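Local coordinates for protein DMATS type aromatic prenyltransferase (Streptomyces coelicolor, PDB 6ZRZ) that probably transfers a dimethylallyl group from its diphosphate to the C5 position of tryptophan, as a bacterial ABBA-fold aromatic prenyltransferase, at residues Gly270-Ile275 against Tyr326-Gly331; Val205-Asp210 against Ala254-Ser259. All coordinates share one frame; numbering follows the deposited sequence.

Interaction 1. Residues Gly270-Ile275 against Tyr326-Gly331; sequences GFTLYI and YLALAG. With TRP (tryptophan), chain D; 6C7 (S-(3-methylbut-2-en-1-yl) trihydrogen thiodiphosphate), chain C.
Ile275 and Tyr326 meet at one end of an antiparallel strand pair in the wall of the ABBA barrel. Ile275 and Leu327 form a hydrogen-bonded pair. Ile275 N reaches Leu327 O at 2.9 Å, nearly straight (174°), and Leu327 N bonds back to Ile275 O. The Leu273-Leu329 and Phe271-Gly331 pairs repeat this pattern. The Ile275 side chain points out of the barrel, where Phe235 and Ala239 of helix 229-240 pack on it.

Tyr326 lies beside the backbone of Ile275. Its CD1 is 3.5 Å from Ile275 C and also touches CB of Tyr274. CG sits anti to the carbonyl carbon (chi1 -76°), and the ring reaches into the lumen. There the benzene part of the bound tryptophan lies over one ring face, with its CH2 3.7 Å above the centre of the plane. Tyr326 OH donates to carboxylate O of the ligand at 2.6 Å, and that oxygen lies at the ring edge, in its plane. The phenol thus meets both the indole and the carboxylate.

Tyr274 also faces the lumen, with its CD1 against Ala328 CB at 3.7 Å. Thr272 CG2 lies over one face of the ring, toward the rim. The ring also touches CH2 of the ligand indole. Its OH donates to O8 of the dimethylallyl thiodiphosphate at 2.6 Å, with O8 in the ring plane. Arg79, Arg202 and Arg338 bind the same diphosphate.

At the far end, one water donates to both Thr272 OG1 and Gly331 O, each at 2.7 Å.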
ATOM      1  N   GLY A 270       0.964   0.360 -17.135  1.00 29.14           N
ATOM      2  CA  GLY A 270       1.841   0.300 -15.958  1.00 28.60           C
ATOM      3  C   GLY A 270       1.812  -1.062 -15.331  1.00 26.65           C
ATOM      4  O   GLY A 270       0.764  -1.727 -15.403  1.00 25.37           O
ATOM      5  N   PHE A 271       2.945  -1.460 -14.754  1.00 26.24           N
ATOM      6  CA  PHE A 271       3.132  -2.743 -14.065  1.00 24.93           C
ATOM      7  C   PHE A 271       3.989  -2.519 -12.831  1.00 24.39           C
ATOM      8  O   PHE A 271       5.041  -1.875 -12.931  1.00 24.87           O
ATOM      9  CB  PHE A 271       3.807  -3.763 -14.977  1.00 25.23           C
ATOM     10  CG  PHE A 271       4.270  -5.005 -14.273  1.00 25.06           C
ATOM     11  CD1 PHE A 271       3.362  -5.964 -13.876  1.00 25.59           C
ATOM     12  CD2 PHE A 271       5.600  -5.190 -13.952  1.00 25.87           C
ATOM     13  CE1 PHE A 271       3.776  -7.104 -13.206  1.00 24.58           C
ATOM     14  CE2 PHE A 271       6.019  -6.339 -13.279  1.00 26.01           C
ATOM     15  CZ  PHE A 271       5.103  -7.291 -12.913  1.00 25.06           C
ATOM     16  N   THR A 272       3.556  -3.049 -11.693  1.00 22.20           N
ATOM     17  CA  THR A 272       4.341  -3.016 -10.450  1.00 21.60           C
ATOM     18  C   THR A 272       4.408  -4.440  -9.900  1.00 20.18           C
ATOM     19  O   THR A 272       3.318  -5.150  -9.898  1.00 19.78           O
ATOM     20  CB  THR A 272       3.743  -2.055  -9.405  1.00 21.27           C
ATOM     21  OG1 THR A 272       3.673  -0.713  -9.922  1.00 22.65           O
ATOM     22  CG2 THR A 272       4.558  -2.044  -8.128  1.00 21.30           C
ATOM     23  N   LEU A 273       5.587  -4.845  -9.434  1.00 19.04           N
ATOM     24  CA  LEU A 273       5.748  -6.087  -8.663  1.00 19.11           C
ATOM     25  C   LEU A 273       6.004  -5.751  -7.192  1.00 18.43           C
ATOM     26  O   LEU A 273       6.934  -4.989  -6.903  1.00 18.07           O
ATOM     27  CB  LEU A 273       6.883  -6.927  -9.244  1.00 19.44           C
ATOM     28  CG  LEU A 273       7.144  -8.242  -8.515  1.00 19.16           C
ATOM     29  CD1 LEU A 273       5.912  -9.133  -8.540  1.00 19.12           C
ATOM     30  CD2 LEU A 273       8.331  -8.978  -9.125  1.00 19.83           C
ATOM     31  N   TYR A 274       5.211  -6.323  -6.303  1.00 17.89           N
ATOM     32  CA  TYR A 274       5.364  -6.179  -4.836  1.00 18.11           C
ATOM     33  C   TYR A 274       5.886  -7.468  -4.212  1.00 17.81           C
ATOM     34  O   TYR A 274       5.260  -8.553  -4.362  1.00 18.13           O
ATOM     35  CB  TYR A 274       4.027  -5.835  -4.187  1.00 18.21           C
ATOM     36  CG  TYR A 274       3.320  -4.641  -4.788  1.00 19.04           C
ATOM     37  CD1 TYR A 274       3.344  -3.382  -4.174  1.00 19.00           C
ATOM     38  CD2 TYR A 274       2.561  -4.787  -5.939  1.00 18.85           C
ATOM     39  CE1 TYR A 274       2.689  -2.294  -4.754  1.00 19.59           C
ATOM     40  CE2 TYR A 274       1.874  -3.728  -6.498  1.00 19.84           C
ATOM     41  CZ  TYR A 274       1.942  -2.480  -5.915  1.00 19.77           C
ATOM     42  OH  TYR A 274       1.304  -1.459  -6.537  1.00 22.09           O
ATOM     43  N   ILE A 275       6.972  -7.373  -3.475  1.00 18.48           N
ATOM     44  CA  ILE A 275       7.547  -8.501  -2.721  1.00 19.37           C
ATOM     45  C   ILE A 275       7.477  -8.208  -1.218  1.00 19.02           C
ATOM     46  O   ILE A 275       8.007  -7.214  -0.755  1.00 19.91           O
ATOM     47  CB  ILE A 275       8.965  -8.798  -3.216  1.00 20.99           C
ATOM     48  CG1 ILE A 275       8.917  -9.224  -4.683  1.00 23.27           C
ATOM     49  CG2 ILE A 275       9.614  -9.844  -2.320  1.00 21.34           C
ATOM     50  CD1 ILE A 275      10.258  -9.499  -5.309  1.00 25.16           C
ATOM     51  N   TYR A 326       6.862  -4.300   2.513  1.00 17.04           N
ATOM     52  CA  TYR A 326       7.012  -4.653   1.090  1.00 16.85           C
ATOM     53  C   TYR A 326       8.058  -3.758   0.447  1.00 16.83           C
ATOM     54  O   TYR A 326       8.257  -2.613   0.848  1.00 15.52           O
ATOM     55  CB  TYR A 326       5.741  -4.424   0.263  1.00 16.79           C
ATOM     56  CG  TYR A 326       4.643  -5.420   0.427  1.00 17.46           C
ATOM     57  CD1 TYR A 326       4.524  -6.500  -0.424  1.00 17.43           C
ATOM     58  CD2 TYR A 326       3.735  -5.304   1.452  1.00 17.93           C
ATOM     59  CE1 TYR A 326       3.483  -7.416  -0.304  1.00 17.79           C
ATOM     60  CE2 TYR A 326       2.718  -6.229   1.628  1.00 18.41           C
ATOM     61  CZ  TYR A 326       2.585  -7.298   0.743  1.00 18.51           C
ATOM     62  OH  TYR A 326       1.578  -8.229   0.911  1.00 18.42           O
ATOM     63  N   LEU A 327       8.676  -4.279  -0.584  1.00 16.81           N
ATOM     64  CA  LEU A 327       9.373  -3.474  -1.578  1.00 18.18           C
ATOM     65  C   LEU A 327       8.677  -3.661  -2.904  1.00 18.48           C
ATOM     66  O   LEU A 327       8.188  -4.765  -3.175  1.00 18.86           O
ATOM     67  CB  LEU A 327      10.834  -3.906  -1.677  1.00 19.18           C
ATOM     68  CG  LEU A 327      11.675  -3.705  -0.434  1.00 20.40           C
ATOM     69  CD1 LEU A 327      13.044  -4.327  -0.648  1.00 21.57           C
ATOM     70  CD2 LEU A 327      11.777  -2.227  -0.060  1.00 21.51           C
ATOM     71  N   ALA A 328       8.667  -2.641  -3.728  1.00 18.78           N
ATOM     72  CA  ALA A 328       8.016  -2.706  -5.049  1.00 19.23           C
ATOM     73  C   ALA A 328       8.914  -2.067  -6.100  1.00 19.61           C
ATOM     74  O   ALA A 328       9.574  -1.016  -5.798  1.00 19.04           O
ATOM     75  CB  ALA A 328       6.682  -2.029  -4.986  1.00 19.62           C
ATOM     76  N   LEU A 329       8.894  -2.643  -7.298  1.00 19.78           N
ATOM     77  CA  LEU A 329       9.462  -2.039  -8.512  1.00 20.65           C
ATOM     78  C   LEU A 329       8.300  -1.710  -9.435  1.00 21.06           C
ATOM     79  O   LEU A 329       7.554  -2.652  -9.807  1.00 20.45           O
ATOM     80  CB  LEU A 329      10.437  -3.017  -9.151  1.00 21.91           C
ATOM     81  CG  LEU A 329      11.098  -2.503 -10.419  1.00 23.09           C
ATOM     82  CD1 LEU A 329      11.983  -1.323 -10.103  1.00 23.64           C
ATOM     83  CD2 LEU A 329      11.889  -3.593 -11.106  1.00 23.49           C
ATOM     84  N   ALA A 330       8.132  -0.436  -9.769  1.00 22.79           N
ATOM     85  CA  ALA A 330       6.943   0.132 -10.474  1.00 24.17           C
ATOM     86  C   ALA A 330       7.358   0.683 -11.834  1.00 27.07           C
ATOM     87  O   ALA A 330       8.206   1.606 -11.853  1.00 28.02           O
ATOM     88  CB  ALA A 330       6.288   1.216  -9.628  1.00 24.43           C
ATOM     89  N   GLY A 331       6.787   0.143 -12.905  1.00 28.57           N
ATOM     90  CA  GLY A 331       6.977   0.601 -14.289  1.00 31.77           C
ATOM     91  C   GLY A 331       5.760   1.367 -14.810  1.00 34.22           C
ATOM     92  O   GLY A 331       4.608   1.102 -14.378  1.00 32.26           O
TER
HETATM   93  N   TRP D 402      -0.967  -5.841   4.734  1.00 24.31           N
HETATM   94  CA  TRP D 402      -1.774  -6.374   3.609  1.00 23.37           C
HETATM   95  C   TRP D 402      -0.984  -7.439   2.833  1.00 24.39           C
HETATM   96  O   TRP D 402       0.218  -7.702   3.069  1.00 22.44           O
HETATM   97  CB  TRP D 402      -2.253  -5.250   2.684  1.00 22.07           C
HETATM   98  CG  TRP D 402      -1.176  -4.353   2.148  1.00 21.26           C
HETATM   99  CD1 TRP D 402      -0.682  -3.211   2.725  1.00 21.20           C
HETATM  100  CD2 TRP D 402      -0.455  -4.518   0.912  1.00 20.52           C
HETATM  101  NE1 TRP D 402       0.296  -2.668   1.933  1.00 21.00           N
HETATM  102  CE2 TRP D 402       0.449  -3.436   0.809  1.00 20.82           C
HETATM  103  CE3 TRP D 402      -0.503  -5.457  -0.123  1.00 20.86           C
HETATM  104  CZ2 TRP D 402       1.308  -3.284  -0.279  1.00 21.30           C
HETATM  105  CZ3 TRP D 402       0.340  -5.305  -1.199  1.00 21.80           C
HETATM  106  CH2 TRP D 402       1.246  -4.242  -1.269  1.00 20.74           C
HETATM  107  OXT TRP D 402      -1.574  -8.073   1.927  1.00 25.98           O
HETATM  108  O4  6C7 C 401       1.193   3.118  -8.297  1.00 50.41           O
HETATM  109  P1  6C7 C 401       1.013   3.625  -6.755  1.00 46.13           P
HETATM  110  O6  6C7 C 401       2.295   3.965  -6.105  1.00 47.68           O
HETATM  111  O5  6C7 C 401       0.008   4.911  -6.837  1.00 52.49           O
HETATM  112  O2  6C7 C 401       0.133   2.511  -5.957  1.00 54.82           O
HETATM  113  P3  6C7 C 401       0.726   1.653  -4.714  1.00 50.06           P
HETATM  114  O8  6C7 C 401       1.887   0.780  -5.408  1.00 55.70           O
HETATM  115  O7  6C7 C 401       1.266   2.449  -3.589  1.00 52.12           O
HETATM  116  S9  6C7 C 401      -0.573   0.483  -4.247  1.00 57.16           S
HETATM  117  C10 6C7 C 401       0.252  -0.466  -2.956  1.00 52.02           C
HETATM  118  C11 6C7 C 401      -0.747  -0.431  -1.767  1.00 50.58           C
HETATM  119  C12 6C7 C 401      -1.775  -1.560  -1.524  1.00 48.09           C
HETATM  120  C13 6C7 C 401      -2.728  -1.452  -0.354  1.00 48.44           C
HETATM  121  C14 6C7 C 401      -1.901  -2.781  -2.437  1.00 48.41           C
HETATM  122  O   HOH W   1       3.249   0.863 -12.014  1.00 33.98           O

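Interaction 2. Residues Val205-Asp210 against Ala254-Ser259; sequences VYLRHD and AQSCHS. With 6C7 (S-(3-methylbut-2-en-1-yl) trihydrogen thiodiphosphate), chain C; TRP (tryptophan), chain D.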
ATOM      1  N   VAL A 205      -5.579  -2.955 -11.199  1.00 25.39           N
ATOM      2  CA  VAL A 205      -5.972  -4.348 -10.859  1.00 25.22           C
ATOM      3  C   VAL A 205      -4.767  -5.004 -10.210  1.00 23.32           C
ATOM      4  O   VAL A 205      -3.684  -5.000 -10.835  1.00 22.43           O
ATOM      5  CB  VAL A 205      -6.417  -5.113 -12.105  1.00 26.57           C
ATOM      6  CG1 VAL A 205      -6.886  -6.520 -11.754  1.00 27.77           C
ATOM      7  CG2 VAL A 205      -7.494  -4.351 -12.842  1.00 27.49           C
ATOM      8  N   TYR A 206      -4.952  -5.542  -9.000  1.00 21.62           N
ATOM      9  CA  TYR A 206      -3.917  -6.284  -8.264  1.00 20.87           C
ATOM     10  C   TYR A 206      -4.188  -7.775  -8.381  1.00 20.74           C
ATOM     11  O   TYR A 206      -5.399  -8.199  -8.271  1.00 21.47           O
ATOM     12  CB  TYR A 206      -3.875  -5.854  -6.801  1.00 20.98           C
ATOM     13  CG  TYR A 206      -3.449  -4.438  -6.582  1.00 21.24           C
ATOM     14  CD1 TYR A 206      -2.187  -4.146  -6.126  1.00 21.99           C
ATOM     15  CD2 TYR A 206      -4.308  -3.374  -6.835  1.00 22.31           C
ATOM     16  CE1 TYR A 206      -1.780  -2.837  -5.900  1.00 22.96           C
ATOM     17  CE2 TYR A 206      -3.909  -2.053  -6.624  1.00 22.67           C
ATOM     18  CZ  TYR A 206      -2.639  -1.782  -6.164  1.00 22.77           C
ATOM     19  OH  TYR A 206      -2.201  -0.495  -5.932  1.00 24.00           O
ATOM     20  N   LEU A 207      -3.137  -8.539  -8.639  1.00 20.38           N
ATOM     21  CA  LEU A 207      -3.164 -10.021  -8.694  1.00 21.06           C
ATOM     22  C   LEU A 207      -2.313 -10.559  -7.561  1.00 19.98           C
ATOM     23  O   LEU A 207      -1.238 -10.014  -7.305  1.00 19.75           O
ATOM     24  CB  LEU A 207      -2.544 -10.515 -10.000  1.00 22.35           C
ATOM     25  CG  LEU A 207      -3.404 -10.560 -11.254  1.00 24.75           C
ATOM     26  CD1 LEU A 207      -4.476  -9.520 -11.284  1.00 25.61           C
ATOM     27  CD2 LEU A 207      -2.509 -10.417 -12.482  1.00 25.73           C
ATOM     28  N   ARG A 208      -2.729 -11.632  -6.957  1.00 19.88           N
ATOM     29  CA  ARG A 208      -1.892 -12.365  -6.007  1.00 20.81           C
ATOM     30  C   ARG A 208      -1.151 -13.444  -6.794  1.00 20.03           C
ATOM     31  O   ARG A 208      -1.746 -14.021  -7.689  1.00 20.60           O
ATOM     32  CB  ARG A 208      -2.766 -12.948  -4.911  1.00 23.08           C
ATOM     33  CG  ARG A 208      -1.993 -13.631  -3.812  1.00 25.64           C
ATOM     34  CD  ARG A 208      -2.961 -14.230  -2.818  1.00 27.90           C
ATOM     35  NE  ARG A 208      -3.283 -15.591  -3.183  1.00 30.00           N
ATOM     36  CZ  ARG A 208      -4.513 -16.121  -3.278  1.00 33.00           C
ATOM     37  NH1 ARG A 208      -4.635 -17.405  -3.583  1.00 34.75           N
ATOM     38  NH2 ARG A 208      -5.610 -15.393  -3.041  1.00 33.98           N
ATOM     39  N   HIS A 209       0.091 -13.746  -6.429  1.00 18.52           N
ATOM     40  CA  HIS A 209       0.902 -14.781  -7.110  1.00 19.68           C
ATOM     41  C   HIS A 209       1.493 -15.709  -6.066  1.00 19.64           C
ATOM     42  O   HIS A 209       2.417 -15.335  -5.422  1.00 20.61           O
ATOM     43  CB  HIS A 209       1.979 -14.133  -7.978  1.00 19.27           C
ATOM     44  CG  HIS A 209       1.443 -13.203  -9.007  1.00 19.24           C
ATOM     45  ND1 HIS A 209       0.847 -13.647 -10.151  1.00 18.89           N
ATOM     46  CD2 HIS A 209       1.403 -11.867  -9.052  1.00 18.66           C
ATOM     47  CE1 HIS A 209       0.472 -12.618 -10.859  1.00 19.56           C
ATOM     48  NE2 HIS A 209       0.806 -11.523 -10.217  1.00 19.22           N
ATOM     49  N   ASP A 210       0.895 -16.863  -5.852  1.00 20.22           N
ATOM     50  CA  ASP A 210       1.430 -17.828  -4.874  1.00 21.41           C
ATOM     51  C   ASP A 210       2.669 -18.497  -5.451  1.00 20.81           C
ATOM     52  O   ASP A 210       2.625 -18.834  -6.637  1.00 21.31           O
ATOM     53  CB  ASP A 210       0.394 -18.888  -4.536  1.00 22.89           C
ATOM     54  CG  ASP A 210      -0.862 -18.333  -3.880  1.00 24.13           C
ATOM     55  OD1 ASP A 210      -0.844 -17.169  -3.431  1.00 24.86           O
ATOM     56  OD2 ASP A 210      -1.836 -19.043  -3.881  1.00 27.80           O
ATOM     57  N   ALA A 254       3.801 -12.778  -3.412  1.00 20.30           N
ATOM     58  CA  ALA A 254       4.038 -11.584  -4.206  1.00 19.65           C
ATOM     59  C   ALA A 254       2.697 -11.120  -4.732  1.00 19.09           C
ATOM     60  O   ALA A 254       1.760 -11.941  -4.810  1.00 18.43           O
ATOM     61  CB  ALA A 254       4.990 -11.862  -5.334  1.00 20.27           C
ATOM     62  N   GLN A 255       2.612  -9.868  -5.105  1.00 18.00           N
ATOM     63  CA  GLN A 255       1.444  -9.327  -5.803  1.00 19.44           C
ATOM     64  C   GLN A 255       1.946  -8.495  -6.973  1.00 19.64           C
ATOM     65  O   GLN A 255       3.107  -8.022  -6.915  1.00 18.59           O
ATOM     66  CB  GLN A 255       0.604  -8.466  -4.855  1.00 20.78           C
ATOM     67  CG  GLN A 255      -0.057  -9.254  -3.745  1.00 23.06           C
ATOM     68  CD  GLN A 255      -1.139  -8.450  -3.050  1.00 25.10           C
ATOM     69  OE1 GLN A 255      -1.613  -7.391  -3.541  1.00 28.05           O
ATOM     70  NE2 GLN A 255      -1.525  -8.927  -1.898  1.00 27.00           N
ATOM     71  N   SER A 256       1.112  -8.309  -7.977  1.00 19.89           N
ATOM     72  CA  SER A 256       1.384  -7.387  -9.092  1.00 20.71           C
ATOM     73  C   SER A 256       0.236  -6.428  -9.219  1.00 20.87           C
ATOM     74  O   SER A 256      -0.887  -6.773  -8.821  1.00 20.49           O
ATOM     75  CB  SER A 256       1.642  -8.117 -10.406  1.00 21.84           C
ATOM     76  OG  SER A 256       0.516  -8.883 -10.789  1.00 21.60           O
ATOM     77  N   CYS A 257       0.512  -5.263  -9.784  1.00 21.84           N
ATOM     78  CA  CYS A 257      -0.491  -4.263 -10.124  1.00 23.90           C
ATOM     79  C   CYS A 257      -0.384  -3.977 -11.624  1.00 24.06           C
ATOM     80  O   CYS A 257       0.756  -3.886 -12.128  1.00 23.30           O
ATOM     81  CB  CYS A 257      -0.283  -2.994  -9.311  1.00 25.45           C
ATOM     82  SG  CYS A 257      -1.445  -1.695  -9.784  1.00 32.04           S
ATOM     83  N   HIS A 258      -1.525  -3.850 -12.283  1.00 24.69           N
ATOM     84  CA  HIS A 258      -1.658  -3.557 -13.729  1.00 25.72           C
ATOM     85  C   HIS A 258      -2.534  -2.316 -13.859  1.00 26.34           C
ATOM     86  O   HIS A 258      -3.671  -2.369 -13.416  1.00 26.37           O
ATOM     87  CB  HIS A 258      -2.165  -4.795 -14.468  1.00 25.86           C
ATOM     88  CG  HIS A 258      -1.405  -6.026 -14.088  1.00 25.52           C
ATOM     89  ND1 HIS A 258      -0.401  -6.539 -14.886  1.00 25.45           N
ATOM     90  CD2 HIS A 258      -1.453  -6.801 -12.963  1.00 25.51           C
ATOM     91  CE1 HIS A 258       0.131  -7.584 -14.305  1.00 25.59           C
ATOM     92  NE2 HIS A 258      -0.502  -7.766 -13.088  1.00 25.18           N
ATOM     93  N   SER A 259      -1.967  -1.244 -14.393  1.00 27.81           N
ATOM     94  CA  SER A 259      -2.546   0.125 -14.491  1.00 30.18           C
ATOM     95  C   SER A 259      -3.162   0.338 -15.868  1.00 31.26           C
ATOM     96  O   SER A 259      -2.442   0.187 -16.849  1.00 31.36           O
ATOM     97  CB  SER A 259      -1.477   1.158 -14.252  1.00 31.24           C
ATOM     98  OG  SER A 259      -1.128   1.207 -12.894  1.00 35.69           O
TER
HETATM   99  O4  6C7 C 401       1.193   3.118  -8.297  1.00 50.41           O
HETATM  100  P1  6C7 C 401       1.013   3.625  -6.755  1.00 46.13           P
HETATM  101  O6  6C7 C 401       2.295   3.965  -6.105  1.00 47.68           O
HETATM  102  O5  6C7 C 401       0.008   4.911  -6.837  1.00 52.49           O
HETATM  103  O2  6C7 C 401       0.133   2.511  -5.957  1.00 54.82           O
HETATM  104  P3  6C7 C 401       0.726   1.653  -4.714  1.00 50.06           P
HETATM  105  O8  6C7 C 401       1.887   0.780  -5.408  1.00 55.70           O
HETATM  106  O7  6C7 C 401       1.266   2.449  -3.589  1.00 52.12           O
HETATM  107  S9  6C7 C 401      -0.573   0.483  -4.247  1.00 57.16           S
HETATM  108  C10 6C7 C 401       0.252  -0.466  -2.956  1.00 52.02           C
HETATM  109  C11 6C7 C 401      -0.747  -0.431  -1.767  1.00 50.58           C
HETATM  110  C12 6C7 C 401      -1.775  -1.560  -1.524  1.00 48.09           C
HETATM  111  C13 6C7 C 401      -2.728  -1.452  -0.354  1.00 48.44           C
HETATM  112  C14 6C7 C 401      -1.901  -2.781  -2.437  1.00 48.41           C
HETATM  113  N   TRP D 402      -0.967  -5.841   4.734  1.00 24.31           N
HETATM  114  CA  TRP D 402      -1.774  -6.374   3.609  1.00 23.37           C
HETATM  115  C   TRP D 402      -0.984  -7.439   2.833  1.00 24.39           C
HETATM  116  O   TRP D 402       0.218  -7.702   3.069  1.00 22.44           O
HETATM  117  CB  TRP D 402      -2.253  -5.250   2.684  1.00 22.07           C
HETATM  118  CG  TRP D 402      -1.176  -4.353   2.148  1.00 21.26           C
HETATM  119  CD1 TRP D 402      -0.682  -3.211   2.725  1.00 21.20           C
HETATM  120  CD2 TRP D 402      -0.455  -4.518   0.912  1.00 20.52           C
HETATM  121  NE1 TRP D 402       0.296  -2.668   1.933  1.00 21.00           N
HETATM  122  CE2 TRP D 402       0.449  -3.436   0.809  1.00 20.82           C
HETATM  123  CE3 TRP D 402      -0.503  -5.457  -0.123  1.00 20.86           C
HETATM  124  CZ2 TRP D 402       1.308  -3.284  -0.279  1.00 21.30           C
HETATM  125  CZ3 TRP D 402       0.340  -5.305  -1.199  1.00 21.80           C
HETATM  126  CH2 TRP D 402       1.246  -4.242  -1.269  1.00 20.74           C
HETATM  127  OXT TRP D 402      -1.574  -8.073   1.927  1.00 25.98           O
HETATM  128  O   HOH W   2       4.829 -15.600  -4.245  1.00 18.05           O
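Tyr206 and Cys257 face each other across a non-hydrogen-bonded antiparallel pair on the lumen side of the barrel. Cys257 SG lies over one face of the Tyr206 ring, 4.0 Å from its centroid, in a sulfur-aromatic contact. Cys257 CB makes a CH-pi contact with the same ring. SG is anti to the backbone N (chi1 176°), which turns the sulfur over the phenol end while CB stays nearer CE1 and CD1. Tyr206 CE1 also touches prenyl carbon C14 of the thiodiphosphate at 3.5 Å.

Farther along the lumen side, Gln255 CB packs on Leu207 O. Its amide borders the bound tryptophan, with OE1 3.7 Å from CZ3 of the indole. This buried oxygen has no hydrogen-bond partner in the model.

On the outer side, Ser256 OG meets His209 NE2 at 2.7 Å, in the plane of the imidazole and nearly straight (168°). Ser256 OG takes the crowded position between its backbone N and carbonyl carbon (chi1 61°). From there it also hydrogen-bonds His258 NE2 at 2.8 Å. Leu207 crosses His258 at about a right angle and brings CD2 to its NE2.

Backbone bonds at Val205-His258 and Leu207-Ser256 run both ways and fix this register, and His209 N adds one to Ala254 O. A water joins His209 O to Ala254 N. Arg208, which pairs with Gln255, grips Asp210 side-on in a salt bridge, NE to OD1 at 2.9 Å and NH1 to OD2. Phe271 meets the His258 ring, and Val166 and Leu170 of helix 162-175 pack on Val205.

A hydroxyl has one proton to give. Since Ser256 OG bonds two imidazole nitrogens, at least one of them must donate, so the two histidines are probably coupled through the serine.

In the fold
From the N terminus, interaction 2 comes first. Strand 202-209 is followed by helices 214-218 and 229-240, and the chain returns as strand 254-260 to close that loop. A short connection leads to strand 270-275. Helices 284-297 and 303-312 then intervene before strand 324-332 closes interaction 1. The two loops follow in series and do not cross. Strands 254-260 and 270-275 are neighbours, so the contacts join four consecutive strands of the closed ten-stranded barrel. Tyr274 N to Gln255 O, 2.8 Å, is one probable backbone hydrogen bond between them. Both contacts border the tryptophan and the thiodiphosphate, and helix 229-240 of the first loop packs outside interaction 1.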